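Local coordinates for protein Eps1p (Saccharomyces cerevisiae, PDB 4TW5) that belongs to the thioredoxin superfamily, with a thioredoxin domain in its N-terminal half and four disulfide bonds along the chain, at residues A[44-47]-A[48-52]; A[89-93]-A[94-98]; A[137-140]-A[141-144]; A[164-167]-A[168-172]. All coordinates share one frame; numbering follows the deposited sequence.

Contact 1 of 4, residues A[44-47]-A[48-52]; sequences APVW and METWE
Glu49 folds back over Val46, one turn behind it on the same helix. Glu49 CB sits 3.8 Å from Pro45 O. CG lies between the backbone N and the carbonyl carbon (chi1 68°), which turns the chain back toward the preceding turn and brings Glu49 CG to 3.0 Å from Val46 O, a tight approach. From there the extended chain carries CD past Pro45 O and sets Glu49 OE2 3.3 Å from Val46 CA and 3.6 Å from Val46 CG2, so the carboxylate end rests on the valine and the two side chains cross obliquely. Both belong to helix 44-53 of the thioredoxin domain, which follows the Cys37-Cys40 disulfide. Behind Glu49, Val46 O is gripped twice by Thr50: the backbone N bonds at 2.9 Å, while OG1, beside its own backbone N, bonds at 2.8 Å from above the carbonyl plane, leaving the hydroxyl satisfied within the helix. Trp51 N meets Trp47 O at 2.8 Å and almost straight, 176° at the hydrogen. The side chain of Trp47 leads away to Ile29, Asp31 and Gln67 on the sheet, and Thr50 packs against Leu110 and Ile111 of helix 107-118. On another side, Met48 and Trp51 touch Phe10.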
loop_
_atom_site.group_PDB
_atom_site.type_symbol
_atom_site.label_atom_id
_atom_site.label_comp_id
_atom_site.label_asym_id
_atom_site.label_seq_id
_atom_site.Cartn_x
_atom_site.Cartn_y
_atom_site.Cartn_z
ATOM N N ALA A 44 21.116 -44.399 29.322
ATOM C CA ALA A 44 22.178 -44.356 30.329
ATOM C C ALA A 44 23.591 -44.050 29.804
ATOM O O ALA A 44 24.289 -43.203 30.379
ATOM C CB ALA A 44 22.191 -45.670 31.113
ATOM N N PRO A 45 24.037 -44.733 28.732
ATOM C CA PRO A 45 25.394 -44.394 28.284
ATOM C C PRO A 45 25.446 -43.040 27.576
ATOM O O PRO A 45 26.492 -42.403 27.561
ATOM C CB PRO A 45 25.743 -45.536 27.331
ATOM C CG PRO A 45 24.435 -45.972 26.797
ATOM C CD PRO A 45 23.435 -45.792 27.899
ATOM N N VAL A 46 24.339 -42.633 26.963
ATOM C CA VAL A 46 24.252 -41.313 26.357
ATOM C C VAL A 46 24.309 -40.232 27.427
ATOM O O VAL A 46 24.974 -39.211 27.269
ATOM C CB VAL A 46 22.959 -41.165 25.530
ATOM C CG1 VAL A 46 22.542 -39.695 25.401
ATOM C CG2 VAL A 46 23.126 -41.824 24.177
ATOM N N TRP A 47 23.650 -40.497 28.546
ATOM C CA TRP A 47 23.622 -39.559 29.653
ATOM C C TRP A 47 24.992 -39.275 30.222
ATOM O O TRP A 47 25.334 -38.119 30.483
ATOM C CB TRP A 47 22.735 -40.091 30.767
ATOM C CG TRP A 47 22.347 -39.041 31.734
ATOM C CD1 TRP A 47 22.976 -38.734 32.903
ATOM C CD2 TRP A 47 21.224 -38.159 31.636
ATOM N NE1 TRP A 47 22.314 -37.716 33.535
ATOM C CE2 TRP A 47 21.233 -37.347 32.778
ATOM C CE3 TRP A 47 20.210 -37.982 30.687
ATOM C CZ2 TRP A 47 20.276 -36.348 32.999
ATOM C CZ3 TRP A 47 19.255 -37.002 30.908
ATOM C CH2 TRP A 47 19.295 -36.193 32.054
ATOM N N MET A 48 25.781 -40.327 30.407
ATOM C CA MET A 48 27.088 -40.172 31.017
ATOM C C MET A 48 28.069 -39.460 30.111
ATOM O O MET A 48 28.936 -38.728 30.577
ATOM C CB MET A 48 27.648 -41.533 31.413
ATOM C CG MET A 48 26.755 -42.300 32.359
ATOM S SD MET A 48 27.438 -43.899 32.808
ATOM C CE MET A 48 26.010 -44.641 33.603
ATOM N N GLU A 49 27.970 -39.698 28.815
ATOM C CA GLU A 49 28.781 -38.922 27.893
ATOM C C GLU A 49 28.296 -37.476 27.857
ATOM O O GLU A 49 29.105 -36.589 27.657
ATOM C CB GLU A 49 28.824 -39.544 26.507
ATOM C CG GLU A 49 27.552 -39.537 25.747
ATOM C CD GLU A 49 27.624 -40.501 24.595
ATOM O OE1 GLU A 49 28.761 -40.905 24.234
ATOM O OE2 GLU A 49 26.551 -40.856 24.066
ATOM N N THR A 50 26.976 -37.263 27.970
ATOM C CA THR A 50 26.398 -35.918 28.020
ATOM C C THR A 50 27.029 -35.174 29.186
ATOM O O THR A 50 27.654 -34.111 29.029
ATOM C CB THR A 50 24.870 -35.945 28.219
ATOM O OG1 THR A 50 24.231 -36.498 27.064
ATOM C CG2 THR A 50 24.315 -34.527 28.482
ATOM N N TRP A 51 26.894 -35.794 30.351
ATOM C CA TRP A 51 27.469 -35.295 31.577
ATOM C C TRP A 51 28.933 -34.979 31.444
ATOM O O TRP A 51 29.393 -33.947 31.932
ATOM C CB TRP A 51 27.282 -36.301 32.687
ATOM C CG TRP A 51 27.847 -35.845 33.984
ATOM C CD1 TRP A 51 27.206 -35.142 34.956
ATOM C CD2 TRP A 51 29.168 -36.095 34.472
ATOM N NE1 TRP A 51 28.049 -34.926 36.022
ATOM C CE2 TRP A 51 29.258 -35.510 35.749
ATOM C CE3 TRP A 51 30.281 -36.758 33.953
ATOM C CZ2 TRP A 51 30.419 -35.566 36.512
ATOM C CZ3 TRP A 51 31.429 -36.809 34.705
ATOM C CH2 TRP A 51 31.493 -36.218 35.972
ATOM N N GLU A 52 29.676 -35.877 30.804
ATOM C CA GLU A 52 31.114 -35.709 30.729
ATOM C C GLU A 52 31.498 -34.560 29.814
ATOM O O GLU A 52 32.389 -33.770 30.137
ATOM C CB GLU A 52 31.804 -37.006 30.238
ATOM C CG GLU A 52 33.310 -36.813 29.988
ATOM C CD GLU A 52 34.090 -38.093 29.723
ATOM O OE1 GLU A 52 33.695 -38.888 28.840
ATOM O OE2 GLU A 52 35.117 -38.293 30.405
#

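Contact 2 of 4, residues A[89-93]-A[94-98]; sequences RLYNP and SGYIK
Leu90 faces two residues at once, Ile97 and Lys98, a classic beta bulge that shifts the register by one. Leu90 N gives a bond to Lys98 O (2.9 Å), and Leu90 O accepts one from Ile97 N (2.9 Å, 143° at the hydrogen). Beyond the bulge Tyr91 and Tyr96 form a non-hydrogen-bonded pair with their side chains on the same face. Tyr96 sends its ring edge toward the face of Tyr91, a T-shaped pair with centroids 5.6 Å apart and planes at 73°, and Tyr96 CA lies over that same Tyr91 ring in a CH-pi contact. Strands 87-92 and 95-99 make the edge hairpin of the thioredoxin-domain sheet, closed by a type I turn from Asn92 to Gly95. The extended Arg89 chain crosses Tyr96 at about a right angle, Arg89 CD 3.5 Å from Tyr96 CE1. Arg89 NH1 bonds Tyr91 OH (3.1 Å) and also Glu80 O, Arg89 NE pairs with Glu87, and Tyr91 OH reaches the Glu80 carboxylate, fixing both side chains. On the face of the sheet that carries Leu90 and Asn92, Asn92 CG lies between the backbone N and the carbonyl carbon (chi1 63°), which brings Asn92 ND2 to 3.3 Å from Ile97 CD1; ND2 also makes a weak hydrogen bond to Asn123 O. Lys98, beside Leu90, carries its NZ to Glu117 and Asp259.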
loop_
_atom_site.group_PDB
_atom_site.type_symbol
_atom_site.label_atom_id
_atom_site.label_comp_id
_atom_site.label_asym_id
_atom_site.label_seq_id
_atom_site.Cartn_x
_atom_site.Cartn_y
_atom_site.Cartn_z
ATOM N N ARG A 89 13.556 -34.057 32.986
ATOM C CA ARG A 89 12.907 -32.845 33.501
ATOM C C ARG A 89 13.871 -31.716 33.892
ATOM O O ARG A 89 15.022 -31.970 34.272
ATOM C CB ARG A 89 12.067 -33.191 34.725
ATOM C CG ARG A 89 10.912 -34.142 34.500
ATOM C CD ARG A 89 10.098 -34.224 35.766
ATOM N NE ARG A 89 8.877 -34.996 35.603
ATOM C CZ ARG A 89 7.865 -34.969 36.463
ATOM N NH1 ARG A 89 7.938 -34.220 37.548
ATOM N NH2 ARG A 89 6.786 -35.700 36.243
ATOM N N LEU A 90 13.390 -30.474 33.782
ATOM C CA LEU A 90 14.109 -29.295 34.248
ATOM C C LEU A 90 13.516 -28.724 35.543
ATOM O O LEU A 90 12.320 -28.440 35.635
ATOM C CB LEU A 90 14.128 -28.204 33.177
ATOM C CG LEU A 90 14.940 -26.936 33.522
ATOM C CD1 LEU A 90 16.463 -27.232 33.610
ATOM C CD2 LEU A 90 14.676 -25.849 32.510
ATOM N N TYR A 91 14.365 -28.548 36.544
ATOM C CA TYR A 91 13.961 -27.951 37.805
ATOM C C TYR A 91 14.762 -26.693 38.077
ATOM O O TYR A 91 15.871 -26.533 37.565
ATOM C CB TYR A 91 14.150 -28.938 38.948
ATOM C CG TYR A 91 13.109 -30.034 39.004
ATOM C CD1 TYR A 91 13.132 -31.086 38.095
ATOM C CD2 TYR A 91 12.130 -30.044 39.990
ATOM C CE1 TYR A 91 12.188 -32.102 38.149
ATOM C CE2 TYR A 91 11.181 -31.059 40.050
ATOM C CZ TYR A 91 11.226 -32.084 39.125
ATOM O OH TYR A 91 10.312 -33.098 39.171
ATOM N N ASN A 92 14.173 -25.762 38.817
ATOM C CA ASN A 92 14.947 -24.660 39.365
ATOM C C ASN A 92 14.770 -24.724 40.894
ATOM O O ASN A 92 14.126 -25.655 41.388
ATOM C CB ASN A 92 14.558 -23.328 38.714
ATOM C CG ASN A 92 13.095 -22.907 38.962
ATOM O OD1 ASN A 92 12.358 -23.490 39.755
ATOM N ND2 ASN A 92 12.695 -21.857 38.268
ATOM N N PRO A 93 15.367 -23.792 41.655
ATOM C CA PRO A 93 15.123 -23.810 43.112
ATOM C C PRO A 93 13.642 -23.726 43.548
ATOM O O PRO A 93 13.318 -24.160 44.657
ATOM C CB PRO A 93 15.887 -22.568 43.607
ATOM C CG PRO A 93 16.972 -22.375 42.617
ATOM C CD PRO A 93 16.412 -22.807 41.287
ATOM N N SER A 94 12.772 -23.154 42.722
ATOM C CA SER A 94 11.330 -23.166 43.029
ATOM C C SER A 94 10.634 -24.481 42.694
ATOM O O SER A 94 9.481 -24.673 43.080
ATOM C CB SER A 94 10.581 -22.027 42.332
ATOM O OG SER A 94 11.225 -20.780 42.545
ATOM N N GLY A 95 11.277 -25.358 41.928
ATOM C CA GLY A 95 10.625 -26.611 41.611
ATOM C C GLY A 95 10.583 -26.925 40.130
ATOM O O GLY A 95 11.384 -26.411 39.332
ATOM N N TYR A 96 9.659 -27.809 39.768
ATOM C CA TYR A 96 9.509 -28.248 38.387
ATOM C C TYR A 96 9.276 -27.066 37.441
ATOM O O TYR A 96 8.630 -26.094 37.808
ATOM C CB TYR A 96 8.359 -29.247 38.281
ATOM C CG TYR A 96 8.074 -29.721 36.879
ATOM C CD1 TYR A 96 8.907 -30.645 36.282
ATOM C CD2 TYR A 96 6.959 -29.282 36.165
ATOM C CE1 TYR A 96 8.668 -31.111 35.011
ATOM C CE2 TYR A 96 6.704 -29.759 34.874
ATOM C CZ TYR A 96 7.574 -30.679 34.309
ATOM O OH TYR A 96 7.384 -31.181 33.036
ATOM N N ILE A 97 9.844 -27.148 36.242
ATOM C CA ILE A 97 9.640 -26.142 35.219
ATOM C C ILE A 97 9.001 -26.757 33.975
ATOM O O ILE A 97 7.916 -26.340 33.567
ATOM C CB ILE A 97 10.953 -25.446 34.830
ATOM C CG1 ILE A 97 11.430 -24.547 35.967
ATOM C CG2 ILE A 97 10.763 -24.570 33.610
ATOM C CD1 ILE A 97 12.740 -23.856 35.669
ATOM N N LYS A 98 9.651 -27.767 33.401
ATOM C CA LYS A 98 9.185 -28.366 32.156
ATOM C C LYS A 98 9.868 -29.701 31.887
ATOM O O LYS A 98 10.878 -30.006 32.509
ATOM C CB LYS A 98 9.454 -27.408 30.996
ATOM C CG LYS A 98 10.932 -27.346 30.618
ATOM C CD LYS A 98 11.187 -26.498 29.384
ATOM C CE LYS A 98 11.035 -25.028 29.679
ATOM N NZ LYS A 98 11.527 -24.241 28.513
#

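Contact 3 of 4, residues A[137-140]-A[141-144]; sequences YLEG and FDFL
Glu139 and Asp142 meet where strand 136-137 passes into helix 140-150, with Glu139 as the N-cap. The order of the five-stranded sheet that this strand borders is consistent with a second thioredoxin-like unit. Asp142, three residues into the helix, returns a carboxylate to the cap: Asp142 OD2 accepts from Glu139 N at 2.9 Å, on its anti side and 16° out of the carboxylate plane. The side chain of the third helical residue thus holds the N-H of the N-cap residue. The aspartate reaches there because CG stands anti to the carbonyl carbon (chi1 -62°), and its negative charge near the helix start would probably interact favourably with the helix dipole. Helical backbone bonds follow from Glu139 O to Phe143 N (3.0 Å) and from Gly140 O to Leu144 N (3.0 Å). The two carboxylates do not touch, Glu139 OE1 lying 4.8 Å from Asp142 OD2, with their planes turned 50° against each other. Apolar contact is lighter: Leu138 CD2 touches Asp142 CB, while Phe143 lies edge-to-face with Phe159 of strand 155-160 and touches Ile212. Leu138 CD1 comes up to the edge of the Phe143 ring, near its plane, 4.5 Å from Phe143 CD1.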
loop_
_atom_site.group_PDB
_atom_site.type_symbol
_atom_site.label_atom_id
_atom_site.label_comp_id
_atom_site.label_asym_id
_atom_site.label_seq_id
_atom_site.Cartn_x
_atom_site.Cartn_y
_atom_site.Cartn_z
ATOM N N TYR A 137 17.781 -6.730 12.041
ATOM C CA TYR A 137 16.965 -5.771 11.331
ATOM C C TYR A 137 16.900 -6.145 9.884
ATOM O O TYR A 137 17.906 -6.169 9.208
ATOM C CB TYR A 137 17.524 -4.364 11.532
ATOM C CG TYR A 137 16.900 -3.277 10.685
ATOM C CD1 TYR A 137 15.610 -2.822 10.923
ATOM C CD2 TYR A 137 17.640 -2.649 9.692
ATOM C CE1 TYR A 137 15.054 -1.800 10.153
ATOM C CE2 TYR A 137 17.098 -1.627 8.929
ATOM C CZ TYR A 137 15.800 -1.211 9.159
ATOM O OH TYR A 137 15.274 -0.197 8.391
ATOM N N LEU A 138 15.706 -6.447 9.404
ATOM C CA LEU A 138 15.556 -6.801 8.006
ATOM C C LEU A 138 14.742 -5.749 7.293
ATOM O O LEU A 138 13.562 -5.562 7.593
ATOM C CB LEU A 138 14.878 -8.182 7.847
ATOM C CG LEU A 138 15.496 -9.387 8.577
ATOM C CD1 LEU A 138 14.596 -10.618 8.468
ATOM C CD2 LEU A 138 16.926 -9.723 8.027
ATOM N N GLU A 139 15.363 -5.109 6.311
ATOM C CA GLU A 139 14.624 -4.278 5.369
ATOM C C GLU A 139 13.912 -5.206 4.411
ATOM O O GLU A 139 14.240 -6.401 4.336
ATOM C CB GLU A 139 15.559 -3.354 4.598
ATOM C CG GLU A 139 16.304 -2.396 5.494
ATOM C CD GLU A 139 17.008 -1.321 4.708
ATOM O OE1 GLU A 139 16.865 -1.309 3.464
ATOM O OE2 GLU A 139 17.708 -0.497 5.335
ATOM N N GLY A 140 12.952 -4.660 3.668
ATOM C CA GLY A 140 12.123 -5.457 2.783
ATOM C C GLY A 140 12.933 -6.287 1.824
ATOM O O GLY A 140 12.686 -7.480 1.646
ATOM N N PHE A 141 13.927 -5.639 1.230
ATOM C CA PHE A 141 14.829 -6.278 0.296
ATOM C C PHE A 141 15.561 -7.465 0.933
ATOM O O PHE A 141 15.707 -8.522 0.308
ATOM C CB PHE A 141 15.831 -5.259 -0.239
ATOM C CG PHE A 141 16.841 -5.854 -1.176
ATOM C CD1 PHE A 141 16.516 -6.081 -2.508
ATOM C CD2 PHE A 141 18.106 -6.212 -0.721
ATOM C CE1 PHE A 141 17.436 -6.643 -3.370
ATOM C CE2 PHE A 141 19.035 -6.778 -1.578
ATOM C CZ PHE A 141 18.704 -6.992 -2.905
ATOM N N ASP A 142 16.023 -7.288 2.166
ATOM C CA ASP A 142 16.700 -8.349 2.910
ATOM C C ASP A 142 15.781 -9.543 3.068
ATOM O O ASP A 142 16.179 -10.701 2.883
ATOM C CB ASP A 142 17.113 -7.848 4.295
ATOM C CG ASP A 142 18.099 -6.696 4.225
ATOM O OD1 ASP A 142 19.048 -6.762 3.401
ATOM O OD2 ASP A 142 17.900 -5.712 4.987
ATOM N N PHE A 143 14.534 -9.251 3.413
ATOM C CA PHE A 143 13.568 -10.306 3.652
ATOM C C PHE A 143 13.239 -11.063 2.360
ATOM O O PHE A 143 12.941 -12.247 2.402
ATOM C CB PHE A 143 12.276 -9.759 4.273
ATOM C CG PHE A 143 11.241 -10.836 4.498
ATOM C CD1 PHE A 143 11.351 -11.705 5.571
ATOM C CD2 PHE A 143 10.207 -11.020 3.599
ATOM C CE1 PHE A 143 10.431 -12.700 5.769
ATOM C CE2 PHE A 143 9.292 -12.030 3.783
ATOM C CZ PHE A 143 9.410 -12.871 4.868
ATOM N N LEU A 144 13.249 -10.347 1.233
ATOM C CA LEU A 144 12.943 -10.915 -0.064
ATOM C C LEU A 144 14.125 -11.777 -0.533
ATOM O O LEU A 144 13.936 -12.849 -1.092
ATOM C CB LEU A 144 12.626 -9.794 -1.064
ATOM C CG LEU A 144 11.308 -9.003 -0.837
ATOM C CD1 LEU A 144 11.127 -7.913 -1.870
ATOM C CD2 LEU A 144 10.057 -9.905 -0.826
#

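Contact 4 of 4, residues A[164-167]-A[168-172]; sequences DMKN and SDDSL
Asp170 OD2 is held by two backbone N-H groups, those of Lys166 (3.2 Å) and Asn167 (3.0 Å). Both arrive from the same face of the carboxylate: Lys166 N from the anti side and 31° out of the plane, Asn167 N from well above it, 63° out. CG of Asp170 stands anti to its carbonyl carbon (chi1 -78°), which turns the carboxylate back to the N-H groups of Lys166 and Asn167, four and three residues earlier. The main chain closes the turn as well, Asp170 N bonding Asn167 O at 2.9 Å in a type I turn from Asn167 to Asp170. The amide of Asn167 lies beside the carboxylate, almost perpendicular to it, with Asn167 ND2 3.6 Å from Asp170 OD1.

Apolar groups pack next to it: Met165 CE meets Leu172 CD1 at 3.5 Å as the two side chains cross at about a right angle; the methionine chain bends at chi3, and Met165 SD lies 3.5 Å from Ser168 CA. Leu172 CD2 extends to Asp164 CB (3.8 Å). This loop joins strand 155-160 to helix 180-196, and Gln184 of that helix donates to the carbonyls of both Ser168 and Asp170. Asp169 pairs with Lys188, and Lys166 NZ reaches Asp75 of the second subunit. Two N-H donors on one carboxylate oxygen would probably favour the ionised form of Asp170, both donors coming from the backbone of the loop.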
loop_
_atom_site.group_PDB
_atom_site.type_symbol
_atom_site.label_atom_id
_atom_site.label_comp_id
_atom_site.label_asym_id
_atom_site.label_seq_id
_atom_site.Cartn_x
_atom_site.Cartn_y
_atom_site.Cartn_z
ATOM N N ASP A 164 9.842 2.075 13.485
ATOM C CA ASP A 164 10.974 2.599 14.239
ATOM C C ASP A 164 11.821 1.552 14.954
ATOM O O ASP A 164 12.701 1.902 15.730
ATOM C CB ASP A 164 10.483 3.623 15.270
ATOM C CG ASP A 164 9.986 4.872 14.623
ATOM O OD1 ASP A 164 10.660 5.350 13.679
ATOM O OD2 ASP A 164 8.916 5.366 15.034
ATOM N N MET A 165 11.583 0.277 14.695
ATOM C CA MET A 165 12.328 -0.743 15.416
ATOM C C MET A 165 13.659 -1.005 14.718
ATOM O O MET A 165 13.698 -1.549 13.630
ATOM C CB MET A 165 11.510 -2.032 15.560
ATOM C CG MET A 165 12.223 -3.112 16.380
ATOM S SD MET A 165 11.206 -4.580 16.654
ATOM C CE MET A 165 10.019 -3.993 17.839
ATOM N N LYS A 166 14.752 -0.579 15.340
ATOM C CA LYS A 166 16.076 -0.879 14.814
ATOM C C LYS A 166 16.611 -2.133 15.482
ATOM O O LYS A 166 16.998 -3.082 14.802
ATOM C CB LYS A 166 17.030 0.289 15.063
ATOM C CG LYS A 166 16.828 1.491 14.162
ATOM C CD LYS A 166 17.912 1.574 13.107
ATOM C CE LYS A 166 17.768 2.823 12.244
ATOM N NZ LYS A 166 18.944 3.008 11.336
ATOM N N ASN A 167 16.624 -2.141 16.813
ATOM C CA ASN A 167 16.838 -3.380 17.563
ATOM C C ASN A 167 15.539 -3.853 18.126
ATOM O O ASN A 167 14.711 -3.043 18.527
ATOM C CB ASN A 167 17.873 -3.223 18.681
ATOM C CG ASN A 167 19.200 -2.729 18.164
ATOM O OD1 ASN A 167 19.938 -3.474 17.524
ATOM N ND2 ASN A 167 19.507 -1.464 18.427
ATOM N N SER A 168 15.346 -5.162 18.178
ATOM C CA SER A 168 14.019 -5.660 18.527
ATOM C C SER A 168 13.610 -5.232 19.956
ATOM O O SER A 168 12.442 -5.306 20.311
ATOM C CB SER A 168 13.946 -7.176 18.356
ATOM O OG SER A 168 14.681 -7.858 19.362
ATOM N N ASP A 169 14.569 -4.774 20.759
ATOM C CA ASP A 169 14.262 -4.362 22.118
ATOM C C ASP A 169 14.357 -2.845 22.346
ATOM O O ASP A 169 14.385 -2.397 23.492
ATOM C CB ASP A 169 15.194 -5.067 23.111
ATOM C CG ASP A 169 16.669 -4.818 22.818
ATOM O OD1 ASP A 169 16.995 -4.179 21.793
ATOM O OD2 ASP A 169 17.509 -5.270 23.620
ATOM N N ASP A 170 14.346 -2.057 21.275
ATOM C CA ASP A 170 14.292 -0.616 21.429
ATOM C C ASP A 170 13.037 -0.233 22.204
ATOM O O ASP A 170 12.026 -0.934 22.122
ATOM C CB ASP A 170 14.259 0.072 20.068
ATOM C CG ASP A 170 15.594 0.126 19.418
ATOM O OD1 ASP A 170 16.598 -0.087 20.130
ATOM O OD2 ASP A 170 15.649 0.394 18.200
ATOM N N SER A 171 13.083 0.899 22.911
ATOM C CA SER A 171 11.901 1.407 23.604
ATOM C C SER A 171 10.953 1.974 22.566
ATOM O O SER A 171 11.314 2.867 21.812
ATOM C CB SER A 171 12.273 2.483 24.628
ATOM O OG SER A 171 12.883 1.913 25.779
ATOM N N LEU A 172 9.758 1.414 22.477
ATOM C CA LEU A 172 8.837 1.801 21.418
ATOM C C LEU A 172 7.420 1.924 21.943
ATOM O O LEU A 172 7.044 1.243 22.886
ATOM C CB LEU A 172 8.894 0.777 20.267
ATOM C CG LEU A 172 10.220 0.629 19.509
ATOM C CD1 LEU A 172 10.185 -0.578 18.567
ATOM C CD2 LEU A 172 10.528 1.916 18.718
#

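In the fold
Along the chain the four contacts follow in series. Contacts 1 and 2 belong to the N-terminal thioredoxin domain, on helix 44-53 and on the edge hairpin of its four-stranded sheet, with centres 21 Å apart and nearest atoms about 6 Å apart. Contacts 3 and 4 belong to the second half, built round the five-stranded sheet. Their centres lie 16 Å apart and they touch, Tyr137 CD1 being 3.6 Å from Met165 O. Contact 1 is 42 Å, centre to centre, from both, on the opposite side of the chain's centre. The contacts thus fall into two groups, each in one of two alpha/beta units in tandem.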